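PDB 3TFZ: cyclase from Streptomyces sp. R1128, which probably folds, cyclises and aromatises a nascent polyketide chain as the aromatase/cyclase of the R1128 biosynthetic pathway. Local coordinates for residues A[7-12]-A[141-146]; A[17-22]-A[158-163]; A[52-57]-A[63-68]; A[69-72]-A[77-80]. One frame throughout, in Å; residues are numbered along the deposited sequence.

From the N terminus, strand 5-13 opens contact 1 and the following helix 17-25 opens contact 2. Both are closed late in the chain by helix 131-164, at residues 141-146 and then 158-163, so the two long loops cross. Contacts 3 and 4 are short hairpins in series, nested inside both loops: 52-57 pairs with 63-68, then 69-72 with 77-80, and they share strand 61-72. The hairpins build adjacent parts of the antiparallel sheet, whereas contacts 1 and 2 lay the long helix against an outermost strand and a short helix. Contacts 2 and 4 meet where W21 CH2 packs 3.5 Å from I78 CG1.

Contact 1: A[7-12]-A[141-146]; sequences VEHTVT and VVERNS
In the helix-grip arrangement of this Bet v 1-like fold, where the long helix packs on the sheet, H9 and V7 of strand 5-13 reach across to E143, S146 and V142 of helix 131-164. The two segments run nearly parallel, 18° apart, with their axes 9.9 Å from each other, so side chains alone span the gap. H9 NE2 donates to E143 OE1 at 2.8 Å, and this oxygen lies at the edge of the imidazole, near its plane. On the glutamate the bond arrives on the syn side but well out of the carboxylate plane, and the two flat groups are turned 48° against each other. E143 is solvent-exposed and starts out beside the contact; a bend at chi2 (69°) brings its carboxylate to the strand. S146 OG sits over one face of the same ring, toward the rim, 3.1 Å from H9 ND1. Beside this polar group, V7 CG2 meets V142 CG1 at 4.0 Å, and V147 and L150 of the helix also touch H9. A leucine in place of H9 would probably leave E143 without its strand-side donor and its carboxylate freer to turn. E8, pointing away from the helix, bonds T12 and Q107 of the second subunit. Strand 5-13 thus has one face for the dimer and one for the helix, the latter being the packing of helix on curved sheet that defines the helix-grip fold.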
loop_
_atom_site.group_PDB
_atom_site.type_symbol
_atom_site.label_atom_id
_atom_site.label_comp_id
_atom_site.label_asym_id
_atom_site.label_seq_id
_atom_site.Cartn_x
_atom_site.Cartn_y
_atom_site.Cartn_z
ATOM N N VAL A 7 -4.951 -9.063 -0.783
ATOM C CA VAL A 7 -4.531 -7.715 -1.162
ATOM C C VAL A 7 -3.952 -6.964 0.004
ATOM O O VAL A 7 -4.167 -7.366 1.118
ATOM C CB VAL A 7 -5.672 -6.889 -1.830
ATOM C CG1 VAL A 7 -6.268 -7.672 -3.099
ATOM C CG2 VAL A 7 -6.740 -6.646 -0.865
ATOM N N GLU A 8 -3.178 -5.892 -0.275
ATOM C CA GLU A 8 -2.484 -5.110 0.745
ATOM C C GLU A 8 -2.462 -3.690 0.319
ATOM O O GLU A 8 -2.110 -3.395 -0.797
ATOM C CB GLU A 8 -1.054 -5.609 1.008
ATOM C CG GLU A 8 -0.997 -7.006 1.254
ATOM C CD GLU A 8 0.334 -7.462 1.823
ATOM O OE1 GLU A 8 1.100 -6.610 2.259
ATOM O OE2 GLU A 8 0.645 -8.680 1.755
ATOM N N HIS A 9 -2.800 -2.798 1.216
ATOM C CA HIS A 9 -2.821 -1.363 0.855
ATOM C C HIS A 9 -2.066 -0.638 1.965
ATOM O O HIS A 9 -2.027 -1.167 3.068
ATOM C CB HIS A 9 -4.223 -0.775 0.717
ATOM C CG HIS A 9 -5.016 -1.332 -0.430
ATOM N ND1 HIS A 9 -5.576 -2.602 -0.416
ATOM C CD2 HIS A 9 -5.377 -0.786 -1.614
ATOM C CE1 HIS A 9 -6.250 -2.807 -1.533
ATOM N NE2 HIS A 9 -6.145 -1.719 -2.275
ATOM N N THR A 10 -1.532 0.555 1.682
ATOM C CA THR A 10 -0.771 1.266 2.690
ATOM C C THR A 10 -0.900 2.764 2.496
ATOM O O THR A 10 -1.223 3.212 1.387
ATOM C CB THR A 10 0.760 0.764 2.751
ATOM O OG1 THR A 10 1.402 1.237 3.904
ATOM C CG2 THR A 10 1.617 1.088 1.460
ATOM N N VAL A 11 -0.585 3.490 3.577
ATOM C CA VAL A 11 -0.508 4.973 3.677
ATOM C C VAL A 11 0.544 5.275 4.768
ATOM O O VAL A 11 0.810 4.404 5.636
ATOM C CB VAL A 11 -1.954 5.386 4.008
ATOM C CG1 VAL A 11 -2.414 5.495 5.534
ATOM C CG2 VAL A 11 -2.775 5.950 2.807
ATOM N N THR A 12 1.209 6.444 4.658
ATOM C CA THR A 12 2.231 6.941 5.555
ATOM C C THR A 12 1.486 7.927 6.388
ATOM O O THR A 12 0.923 8.859 5.827
ATOM C CB THR A 12 3.371 7.636 4.756
ATOM O OG1 THR A 12 4.080 6.659 4.020
ATOM C CG2 THR A 12 4.407 8.204 5.668
ATOM N N VAL A 141 -15.472 -3.657 -3.543
ATOM C CA VAL A 141 -15.974 -3.232 -2.249
ATOM C C VAL A 141 -14.745 -3.331 -1.271
ATOM O O VAL A 141 -14.509 -2.469 -0.428
ATOM C CB VAL A 141 -17.161 -4.226 -1.844
ATOM C CG1 VAL A 141 -17.046 -4.642 -0.315
ATOM C CG2 VAL A 141 -18.576 -3.691 -2.363
ATOM N N VAL A 142 -13.954 -4.369 -1.427
ATOM C CA VAL A 142 -12.746 -4.453 -0.648
ATOM C C VAL A 142 -11.766 -3.307 -0.982
ATOM O O VAL A 142 -11.266 -2.640 -0.069
ATOM C CB VAL A 142 -12.053 -5.807 -0.881
ATOM C CG1 VAL A 142 -10.586 -5.714 -0.335
ATOM C CG2 VAL A 142 -12.858 -6.896 -0.272
ATOM N N GLU A 143 -11.568 -3.066 -2.294
ATOM C CA GLU A 143 -10.741 -2.007 -2.810
ATOM C C GLU A 143 -11.226 -0.624 -2.306
ATOM O O GLU A 143 -10.423 0.175 -1.753
ATOM C CB GLU A 143 -10.677 -2.083 -4.351
ATOM C CG GLU A 143 -10.156 -0.811 -5.014
ATOM C CD GLU A 143 -8.654 -0.573 -4.743
ATOM O OE1 GLU A 143 -7.989 -1.553 -4.352
ATOM O OE2 GLU A 143 -8.136 0.572 -4.934
ATOM N N ARG A 144 -12.500 -0.301 -2.520
ATOM C CA ARG A 144 -13.067 0.945 -2.013
ATOM C C ARG A 144 -12.903 1.224 -0.485
ATOM O O ARG A 144 -12.552 2.303 -0.024
ATOM C CB ARG A 144 -14.566 1.046 -2.475
ATOM C CG ARG A 144 -15.373 2.219 -1.861
ATOM C CD ARG A 144 -16.748 2.473 -2.486
ATOM N NE ARG A 144 -16.535 3.698 -3.222
ATOM C CZ ARG A 144 -17.116 4.872 -2.987
ATOM N NH1 ARG A 144 -18.086 5.031 -2.061
ATOM N NH2 ARG A 144 -16.734 5.902 -3.735
ATOM N N ASN A 145 -13.181 0.246 0.321
ATOM C CA ASN A 145 -13.326 0.460 1.720
ATOM C C ASN A 145 -12.003 0.378 2.427
ATOM O O ASN A 145 -11.808 0.938 3.448
ATOM C CB ASN A 145 -14.229 -0.649 2.170
ATOM C CG ASN A 145 -15.602 -0.208 2.188
ATOM O OD1 ASN A 145 -16.083 0.330 3.207
ATOM N ND2 ASN A 145 -16.264 -0.321 1.039
ATOM N N SER A 146 -11.128 -0.397 1.871
ATOM C CA SER A 146 -9.787 -0.504 2.296
ATOM C C SER A 146 -9.089 0.895 2.258
ATOM O O SER A 146 -8.525 1.368 3.257
ATOM C CB SER A 146 -9.104 -1.540 1.369
ATOM O OG SER A 146 -7.729 -1.529 1.575
#

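Contact 2: A[17-22]-A[158-163]; sequences ADLVWE and ERRVRA
L19 of helix 17-25 packs on R160 and V161 near the C-terminal end of helix 131-164, a helix-helix contact at the rim of the helix-grip fold. The apolar part is small and rests on one methyl group. L19 has CG anti to its backbone nitrogen (chi1 -177°), which extends the side chain straight out to the longer helix. There CD2 lies 3.8 Å from V161 CG2, the two side chains meeting at a slant, and it also comes up to the base of R160. The short helix is seated on the sheet through V20, which packs on V13 and L108, while A15, in the loop that leads into helix 17-25, touches V161. As for polar groups, no hydrogen bond joins the two segments. R160 stretches its chain from CG to NE toward the short helix, yet its NE forms a salt bridge with E156, one turn earlier on its own helix. E22 OE1 and R160 NH1, 4.9 Å apart, are not in contact, and any attraction between these opposite charges is probably weak. The leucine methyl that meets V161, L19 CD2, also stands 4.2 Å from R160 CB.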
loop_
_atom_site.group_PDB
_atom_site.type_symbol
_atom_site.label_atom_id
_atom_site.label_comp_id
_atom_site.label_asym_id
_atom_site.label_seq_id
_atom_site.Cartn_x
_atom_site.Cartn_y
_atom_site.Cartn_z
ATOM N N ALA A 17 3.812 6.064 16.075
ATOM C CA ALA A 17 3.188 4.747 15.863
ATOM C C ALA A 17 2.294 4.418 17.020
ATOM O O ALA A 17 1.279 3.830 16.831
ATOM C CB ALA A 17 4.273 3.679 15.603
ATOM N N ASP A 18 2.639 4.847 18.210
ATOM C CA ASP A 18 1.833 4.727 19.412
ATOM C C ASP A 18 0.498 5.493 19.327
ATOM O O ASP A 18 -0.514 5.007 19.803
ATOM C CB ASP A 18 2.655 5.134 20.696
ATOM C CG ASP A 18 3.760 4.111 21.043
ATOM O OD1 ASP A 18 3.842 2.990 20.430
ATOM O OD2 ASP A 18 4.589 4.381 21.914
ATOM N N LEU A 19 0.484 6.682 18.724
ATOM C CA LEU A 19 -0.765 7.365 18.574
ATOM C C LEU A 19 -1.700 6.658 17.541
ATOM O O LEU A 19 -2.973 6.546 17.704
ATOM C CB LEU A 19 -0.470 8.799 18.243
ATOM C CG LEU A 19 -1.709 9.705 18.119
ATOM C CD1 LEU A 19 -2.476 9.621 19.487
ATOM C CD2 LEU A 19 -1.149 11.058 17.904
ATOM N N VAL A 20 -1.089 6.134 16.489
ATOM C CA VAL A 20 -1.815 5.366 15.513
ATOM C C VAL A 20 -2.380 4.101 16.140
ATOM O O VAL A 20 -3.438 3.697 15.793
ATOM C CB VAL A 20 -0.903 5.041 14.331
ATOM C CG1 VAL A 20 -1.608 4.147 13.333
ATOM C CG2 VAL A 20 -0.430 6.340 13.630
ATOM N N TRP A 21 -1.611 3.442 17.013
ATOM C CA TRP A 21 -2.072 2.292 17.730
ATOM C C TRP A 21 -3.359 2.681 18.506
ATOM O O TRP A 21 -4.373 1.985 18.383
ATOM C CB TRP A 21 -0.988 1.770 18.707
ATOM C CG TRP A 21 -1.596 0.623 19.525
ATOM C CD1 TRP A 21 -1.958 0.628 20.856
ATOM C CD2 TRP A 21 -1.987 -0.649 18.996
ATOM N NE1 TRP A 21 -2.538 -0.595 21.180
ATOM C CE2 TRP A 21 -2.615 -1.366 20.038
ATOM C CE3 TRP A 21 -1.859 -1.257 17.709
ATOM C CZ2 TRP A 21 -3.112 -2.679 19.849
ATOM C CZ3 TRP A 21 -2.317 -2.495 17.531
ATOM C CH2 TRP A 21 -2.904 -3.231 18.614
ATOM N N GLU A 22 -3.295 3.768 19.313
ATOM C CA GLU A 22 -4.422 4.214 20.076
ATOM C C GLU A 22 -5.708 4.393 19.267
ATOM O O GLU A 22 -6.752 4.074 19.782
ATOM C CB GLU A 22 -4.122 5.485 20.864
ATOM C CG GLU A 22 -3.094 5.260 22.010
ATOM C CD GLU A 22 -2.741 6.550 22.692
ATOM O OE1 GLU A 22 -3.572 7.503 22.535
ATOM O OE2 GLU A 22 -1.655 6.616 23.377
ATOM N N GLU A 158 -3.650 12.207 12.595
ATOM C CA GLU A 158 -3.060 13.522 12.308
ATOM C C GLU A 158 -3.882 14.717 12.994
ATOM O O GLU A 158 -3.286 15.626 13.570
ATOM C CB GLU A 158 -2.867 13.697 10.797
ATOM C CG GLU A 158 -1.969 12.669 10.161
ATOM C CD GLU A 158 -1.706 12.904 8.653
ATOM O OE1 GLU A 158 -2.284 13.851 8.117
ATOM O OE2 GLU A 158 -0.981 12.119 7.982
ATOM N N ARG A 159 -5.216 14.687 12.925
ATOM C CA ARG A 159 -6.131 15.465 13.768
ATOM C C ARG A 159 -5.700 15.532 15.242
ATOM O O ARG A 159 -5.836 16.557 15.868
ATOM C CB ARG A 159 -7.423 14.674 13.774
ATOM C CG ARG A 159 -8.567 15.392 14.065
ATOM C CD ARG A 159 -9.911 14.716 13.573
ATOM N NE ARG A 159 -10.006 14.670 12.116
ATOM C CZ ARG A 159 -10.381 13.599 11.383
ATOM N NH1 ARG A 159 -10.770 12.425 11.956
ATOM N NH2 ARG A 159 -10.413 13.726 10.039
ATOM N N ARG A 160 -5.341 14.392 15.824
ATOM C CA ARG A 160 -4.893 14.277 17.197
ATOM C C ARG A 160 -3.511 14.855 17.495
ATOM O O ARG A 160 -3.302 15.382 18.568
ATOM C CB ARG A 160 -4.932 12.815 17.682
ATOM C CG ARG A 160 -6.312 12.258 17.639
ATOM C CD ARG A 160 -6.432 11.117 18.540
ATOM N NE ARG A 160 -7.704 10.447 18.257
ATOM C CZ ARG A 160 -8.207 9.425 18.968
ATOM N NH1 ARG A 160 -7.530 8.883 20.004
ATOM N NH2 ARG A 160 -9.388 8.933 18.630
ATOM N N VAL A 161 -2.572 14.692 16.569
ATOM C CA VAL A 161 -1.363 15.482 16.564
ATOM C C VAL A 161 -1.617 17.002 16.585
ATOM O O VAL A 161 -0.932 17.711 17.384
ATOM C CB VAL A 161 -0.359 15.138 15.371
ATOM C CG1 VAL A 161 0.864 16.110 15.473
ATOM C CG2 VAL A 161 0.106 13.727 15.462
ATOM N N ARG A 162 -2.473 17.528 15.676
ATOM C CA ARG A 162 -2.859 18.927 15.821
ATOM C C ARG A 162 -3.363 19.262 17.215
ATOM O O ARG A 162 -2.922 20.253 17.785
ATOM C CB ARG A 162 -3.884 19.419 14.776
ATOM C CG ARG A 162 -3.313 19.310 13.444
ATOM C CD ARG A 162 -4.054 20.027 12.442
ATOM N NE ARG A 162 -5.500 19.788 12.414
ATOM C CZ ARG A 162 -6.171 18.847 11.736
ATOM N NH1 ARG A 162 -5.541 17.911 10.997
ATOM N NH2 ARG A 162 -7.506 18.871 11.831
ATOM N N ALA A 163 -4.345 18.515 17.744
ATOM C CA ALA A 163 -4.967 18.880 19.055
ATOM C C ALA A 163 -3.973 18.776 20.224
ATOM O O ALA A 163 -4.054 19.616 21.120
ATOM C CB ALA A 163 -6.202 18.057 19.348
#

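Contact 3: A[52-57]-A[63-68]; sequences VRLHVD and NTWTSR
R53 and T64 meet diagonally on one face of the hairpin formed by strands 49-58 and 61-72, and W65 lies across L54 and V56 on the other. R53, bent at chi2 (47°) and again at chi3, folds its guanidinium over the neighbouring strand. Its NE donates to T64 OG1 at 2.8 Å and an almost straight 173°, the hydroxyl oxygen sitting at the guanidinium edge; a second approach from NH2 is weak. H55 lies alongside T64, pointing the same way, and the same OG1 stands over one face of its imidazole, 3.7 Å from NE2. An alanine at R53 is likely to leave T64 OG1 without this donor and to remove the cover of the arginine chain, whose CD lies against W65 O. On the opposite face the indole of W65 slants over its neighbours: NE1 is 3.5 Å from L54 CD1, and CZ2 is 3.5 Å from V56 CG2. S67 continues this row, its OG 3.9 Å from L54 CD1. Between the two faces the antiparallel ladder carries paired backbone bonds at V52-S67, L54-W65 and V56-N63, with L54 N to W65 O at 2.8 Å. W65 NE1 and S67 OG bind oxygens of a 3-cyclohexyl-1-propylsulfonic acid molecule, probably from crystallisation. The two faces thus differ in chemistry: one ties charged and hydroxyl groups into a polar patch, while the other sets an indole N-H and a serine hydroxyl among apolar side chains, consistent with the lining of a polyketide-binding cavity.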
loop_
_atom_site.group_PDB
_atom_site.type_symbol
_atom_site.label_atom_id
_atom_site.label_comp_id
_atom_site.label_asym_id
_atom_site.label_seq_id
_atom_site.Cartn_x
_atom_site.Cartn_y
_atom_site.Cartn_z
ATOM N N VAL A 52 -16.810 -7.874 17.947
ATOM C CA VAL A 52 -17.430 -6.585 17.668
ATOM C C VAL A 52 -18.432 -6.725 16.532
ATOM O O VAL A 52 -18.139 -7.244 15.464
ATOM C CB VAL A 52 -16.294 -5.422 17.482
ATOM C CG1 VAL A 52 -16.131 -5.074 16.092
ATOM C CG2 VAL A 52 -16.649 -4.196 18.145
ATOM N N ARG A 53 -19.627 -6.241 16.792
ATOM C CA ARG A 53 -20.657 -6.126 15.778
ATOM C C ARG A 53 -20.653 -4.738 15.052
ATOM O O ARG A 53 -20.607 -3.738 15.683
ATOM C CB ARG A 53 -21.982 -6.429 16.431
ATOM C CG ARG A 53 -23.138 -6.130 15.596
ATOM C CD ARG A 53 -22.870 -6.678 14.295
ATOM N NE ARG A 53 -24.086 -7.165 13.630
ATOM C CZ ARG A 53 -24.918 -8.038 14.160
ATOM N NH1 ARG A 53 -24.711 -8.386 15.427
ATOM N NH2 ARG A 53 -25.978 -8.482 13.449
ATOM N N LEU A 54 -20.650 -4.730 13.713
ATOM C CA LEU A 54 -20.453 -3.499 12.915
ATOM C C LEU A 54 -21.560 -3.321 11.900
ATOM O O LEU A 54 -21.869 -4.212 11.174
ATOM C CB LEU A 54 -19.082 -3.527 12.219
ATOM C CG LEU A 54 -17.829 -3.423 13.128
ATOM C CD1 LEU A 54 -16.618 -4.204 12.669
ATOM C CD2 LEU A 54 -17.445 -1.968 13.300
ATOM N N HIS A 55 -22.121 -2.138 11.825
ATOM C CA HIS A 55 -23.052 -1.682 10.725
ATOM C C HIS A 55 -22.276 -0.684 9.864
ATOM O O HIS A 55 -21.836 0.331 10.359
ATOM C CB HIS A 55 -24.409 -1.061 11.270
ATOM C CG HIS A 55 -25.175 -2.005 12.146
ATOM N ND1 HIS A 55 -24.681 -2.456 13.367
ATOM C CD2 HIS A 55 -26.324 -2.693 11.921
ATOM C CE1 HIS A 55 -25.526 -3.354 13.857
ATOM N NE2 HIS A 55 -26.540 -3.498 13.016
ATOM N N VAL A 56 -22.148 -1.021 8.576
ATOM C CA VAL A 56 -21.267 -0.340 7.609
ATOM C C VAL A 56 -22.016 -0.226 6.268
ATOM O O VAL A 56 -22.385 -1.250 5.697
ATOM C CB VAL A 56 -19.929 -1.067 7.390
ATOM C CG1 VAL A 56 -18.997 -0.293 6.408
ATOM C CG2 VAL A 56 -19.193 -1.386 8.779
ATOM N N ASP A 57 -22.243 1.000 5.755
ATOM C CA ASP A 57 -22.700 1.032 4.361
ATOM C C ASP A 57 -21.657 0.659 3.300
ATOM O O ASP A 57 -20.586 1.239 3.223
ATOM C CB ASP A 57 -23.535 2.277 3.994
ATOM C CG ASP A 57 -23.073 3.467 4.690
ATOM O OD1 ASP A 57 -21.903 3.813 4.423
ATOM O OD2 ASP A 57 -23.852 4.016 5.514
ATOM N N ASN A 63 -24.527 -3.045 5.391
ATOM C CA ASN A 63 -24.085 -4.363 5.717
ATOM C C ASN A 63 -23.780 -4.511 7.200
ATOM O O ASN A 63 -23.382 -3.563 7.891
ATOM C CB ASN A 63 -22.894 -4.775 4.826
ATOM C CG ASN A 63 -23.356 -5.317 3.438
ATOM O OD1 ASN A 63 -23.043 -6.427 3.109
ATOM N ND2 ASN A 63 -24.107 -4.545 2.671
ATOM N N THR A 64 -24.044 -5.715 7.686
ATOM C CA THR A 64 -23.811 -6.049 9.037
ATOM C C THR A 64 -22.774 -7.192 9.071
ATOM O O THR A 64 -22.865 -8.117 8.307
ATOM C CB THR A 64 -25.138 -6.304 9.779
ATOM O OG1 THR A 64 -24.879 -6.181 11.154
ATOM C CG2 THR A 64 -25.637 -7.683 9.576
ATOM N N TRP A 65 -21.763 -7.083 9.931
ATOM C CA TRP A 65 -20.895 -8.201 10.202
ATOM C C TRP A 65 -20.344 -8.134 11.612
ATOM O O TRP A 65 -20.465 -7.125 12.334
ATOM C CB TRP A 65 -19.746 -8.349 9.142
ATOM C CG TRP A 65 -18.832 -7.207 9.058
ATOM C CD1 TRP A 65 -17.867 -6.844 9.980
ATOM C CD2 TRP A 65 -18.814 -6.183 8.027
ATOM N NE1 TRP A 65 -17.242 -5.663 9.580
ATOM C CE2 TRP A 65 -17.796 -5.230 8.402
ATOM C CE3 TRP A 65 -19.548 -5.978 6.833
ATOM C CZ2 TRP A 65 -17.434 -4.153 7.585
ATOM C CZ3 TRP A 65 -19.225 -4.859 6.040
ATOM C CH2 TRP A 65 -18.171 -3.967 6.412
ATOM N N THR A 66 -19.721 -9.246 11.986
ATOM C CA THR A 66 -19.126 -9.479 13.288
ATOM C C THR A 66 -17.660 -9.886 13.103
ATOM O O THR A 66 -17.427 -10.837 12.442
ATOM C CB THR A 66 -19.883 -10.631 13.977
ATOM O OG1 THR A 66 -21.092 -10.112 14.486
ATOM C CG2 THR A 66 -19.110 -11.187 15.147
ATOM N N SER A 67 -16.707 -9.179 13.719
ATOM C CA SER A 67 -15.336 -9.678 13.726
ATOM C C SER A 67 -14.737 -9.872 15.046
ATOM O O SER A 67 -15.028 -9.123 16.026
ATOM C CB SER A 67 -14.358 -8.768 12.967
ATOM O OG SER A 67 -14.650 -7.508 13.409
ATOM N N ARG A 68 -13.856 -10.884 15.057
ATOM C CA ARG A 68 -12.955 -11.117 16.179
ATOM C C ARG A 68 -11.665 -10.405 15.868
ATOM O O ARG A 68 -11.015 -10.696 14.853
ATOM C CB ARG A 68 -12.740 -12.569 16.468
ATOM C CG ARG A 68 -11.807 -12.755 17.707
ATOM C CD ARG A 68 -11.404 -14.244 17.964
ATOM N NE ARG A 68 -12.465 -14.804 18.810
ATOM C CZ ARG A 68 -12.424 -14.765 20.150
ATOM N NH1 ARG A 68 -11.326 -14.266 20.765
ATOM N NH2 ARG A 68 -13.442 -15.258 20.875
#

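Contact 4: A[69-72]-A[77-80]; sequences RDLD and VIAY
A chi1 of -57° in I78 turns CG1 away from the carbonyl carbon and CG2 away from the backbone N, which puts CG2 against R69, whose own chain bends at chi3 (38°) and brings its guanidinium round over the isoleucine. I78 CG2 touches R69 CB at 3.7 Å and lies under one face of the guanidinium, toward its rim, while I78 CD1 is 4.0 Å from R69 NH2. On the same face L71 runs beside I78, pointing the same way, with CG 4.1 Å from I78 CG1. The buried R69 has its polar end satisfied by three partners: Q50 at NE, the Y30 hydroxyl at NH1 and the L24 carbonyl at NH2. The backbones form an antiparallel hairpin, with D70-A79 and D72-V77 as the hydrogen-bonded pairs. D70 N reaches A79 O at 2.7 Å, and R69 CA adds a CH...O contact of 3.3 Å to this same oxygen. D72 N bonds V77 O at 2.9 Å next to the turn, where R75 forms a salt bridge with the D72 carboxylate. Y80 leads off from the hairpin, its hydroxyl bonded to T111 O. Helix 17-25 covers the R69-L71-I78 face through W21 and L24, strand 49-58 flanks 69-72 in the sheet, and strand 89-100 flanks 77-80, pairing with I78 and Y80 through W96 and G94.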
loop_
_atom_site.group_PDB
_atom_site.type_symbol
_atom_site.label_atom_id
_atom_site.label_comp_id
_atom_site.label_asym_id
_atom_site.label_seq_id
_atom_site.Cartn_x
_atom_site.Cartn_y
_atom_site.Cartn_z
ATOM N N ARG A 69 -11.357 -9.389 16.694
ATOM C CA ARG A 69 -10.047 -8.634 16.628
ATOM C C ARG A 69 -9.101 -9.094 17.703
ATOM O O ARG A 69 -9.464 -9.043 18.895
ATOM C CB ARG A 69 -10.239 -7.117 16.760
ATOM C CG ARG A 69 -11.184 -6.552 15.608
ATOM C CD ARG A 69 -11.956 -5.294 16.051
ATOM N NE ARG A 69 -11.232 -4.281 16.924
ATOM C CZ ARG A 69 -10.461 -3.286 16.470
ATOM N NH1 ARG A 69 -10.275 -3.127 15.152
ATOM N NH2 ARG A 69 -9.884 -2.443 17.336
ATOM N N ASP A 70 -7.924 -9.571 17.299
ATOM C CA ASP A 70 -6.914 -9.986 18.243
ATOM C C ASP A 70 -5.925 -8.872 18.265
ATOM O O ASP A 70 -5.287 -8.638 17.263
ATOM C CB ASP A 70 -6.282 -11.310 17.821
ATOM C CG ASP A 70 -7.300 -12.539 18.006
ATOM O OD1 ASP A 70 -7.938 -12.648 19.121
ATOM O OD2 ASP A 70 -7.502 -13.385 17.051
ATOM N N LEU A 71 -5.810 -8.148 19.371
ATOM C CA LEU A 71 -5.008 -6.942 19.400
ATOM C C LEU A 71 -3.631 -7.217 20.042
ATOM O O LEU A 71 -3.562 -7.838 21.087
ATOM C CB LEU A 71 -5.736 -5.813 20.188
ATOM C CG LEU A 71 -7.022 -5.105 19.602
ATOM C CD1 LEU A 71 -8.282 -5.891 19.930
ATOM C CD2 LEU A 71 -7.107 -3.702 20.203
ATOM N N ASP A 72 -2.552 -6.750 19.415
ATOM C CA ASP A 72 -1.193 -7.071 19.871
ATOM C C ASP A 72 -0.389 -5.783 19.801
ATOM O O ASP A 72 0.236 -5.463 18.763
ATOM C CB ASP A 72 -0.600 -8.115 18.906
ATOM C CG ASP A 72 0.720 -8.676 19.376
ATOM O OD1 ASP A 72 1.044 -9.803 18.982
ATOM O OD2 ASP A 72 1.434 -8.023 20.125
ATOM N N VAL A 77 -0.071 -4.820 15.699
ATOM C CA VAL A 77 -0.790 -5.566 14.739
ATOM C C VAL A 77 -2.210 -5.880 15.344
ATOM O O VAL A 77 -2.318 -6.234 16.541
ATOM C CB VAL A 77 -0.044 -6.932 14.480
ATOM C CG1 VAL A 77 -1.020 -7.948 13.821
ATOM C CG2 VAL A 77 1.181 -6.722 13.576
ATOM N N ILE A 78 -3.272 -5.693 14.548
ATOM C CA ILE A 78 -4.576 -6.199 14.911
ATOM C C ILE A 78 -4.953 -7.183 13.856
ATOM O O ILE A 78 -5.096 -6.770 12.713
ATOM C CB ILE A 78 -5.648 -5.109 15.055
ATOM C CG1 ILE A 78 -5.238 -4.014 16.098
ATOM C CG2 ILE A 78 -7.049 -5.791 15.359
ATOM C CD1 ILE A 78 -6.128 -2.783 16.098
ATOM N N ALA A 79 -4.981 -8.485 14.200
ATOM C CA ALA A 79 -5.512 -9.576 13.348
ATOM C C ALA A 79 -7.064 -9.586 13.493
ATOM O O ALA A 79 -7.610 -9.539 14.600
ATOM C CB ALA A 79 -4.945 -10.970 13.789
ATOM N N TYR A 80 -7.768 -9.574 12.363
ATOM C CA TYR A 80 -9.233 -9.636 12.376
ATOM C C TYR A 80 -9.687 -10.883 11.611
ATOM O O TYR A 80 -9.025 -11.293 10.693
ATOM C CB TYR A 80 -9.907 -8.280 11.917
ATOM C CG TYR A 80 -9.765 -8.020 10.441
ATOM C CD1 TYR A 80 -10.702 -8.521 9.552
ATOM C CD2 TYR A 80 -8.663 -7.241 9.915
ATOM C CE1 TYR A 80 -10.551 -8.336 8.175
ATOM C CE2 TYR A 80 -8.505 -7.100 8.623
ATOM C CZ TYR A 80 -9.452 -7.634 7.739
ATOM O OH TYR A 80 -9.299 -7.418 6.423
#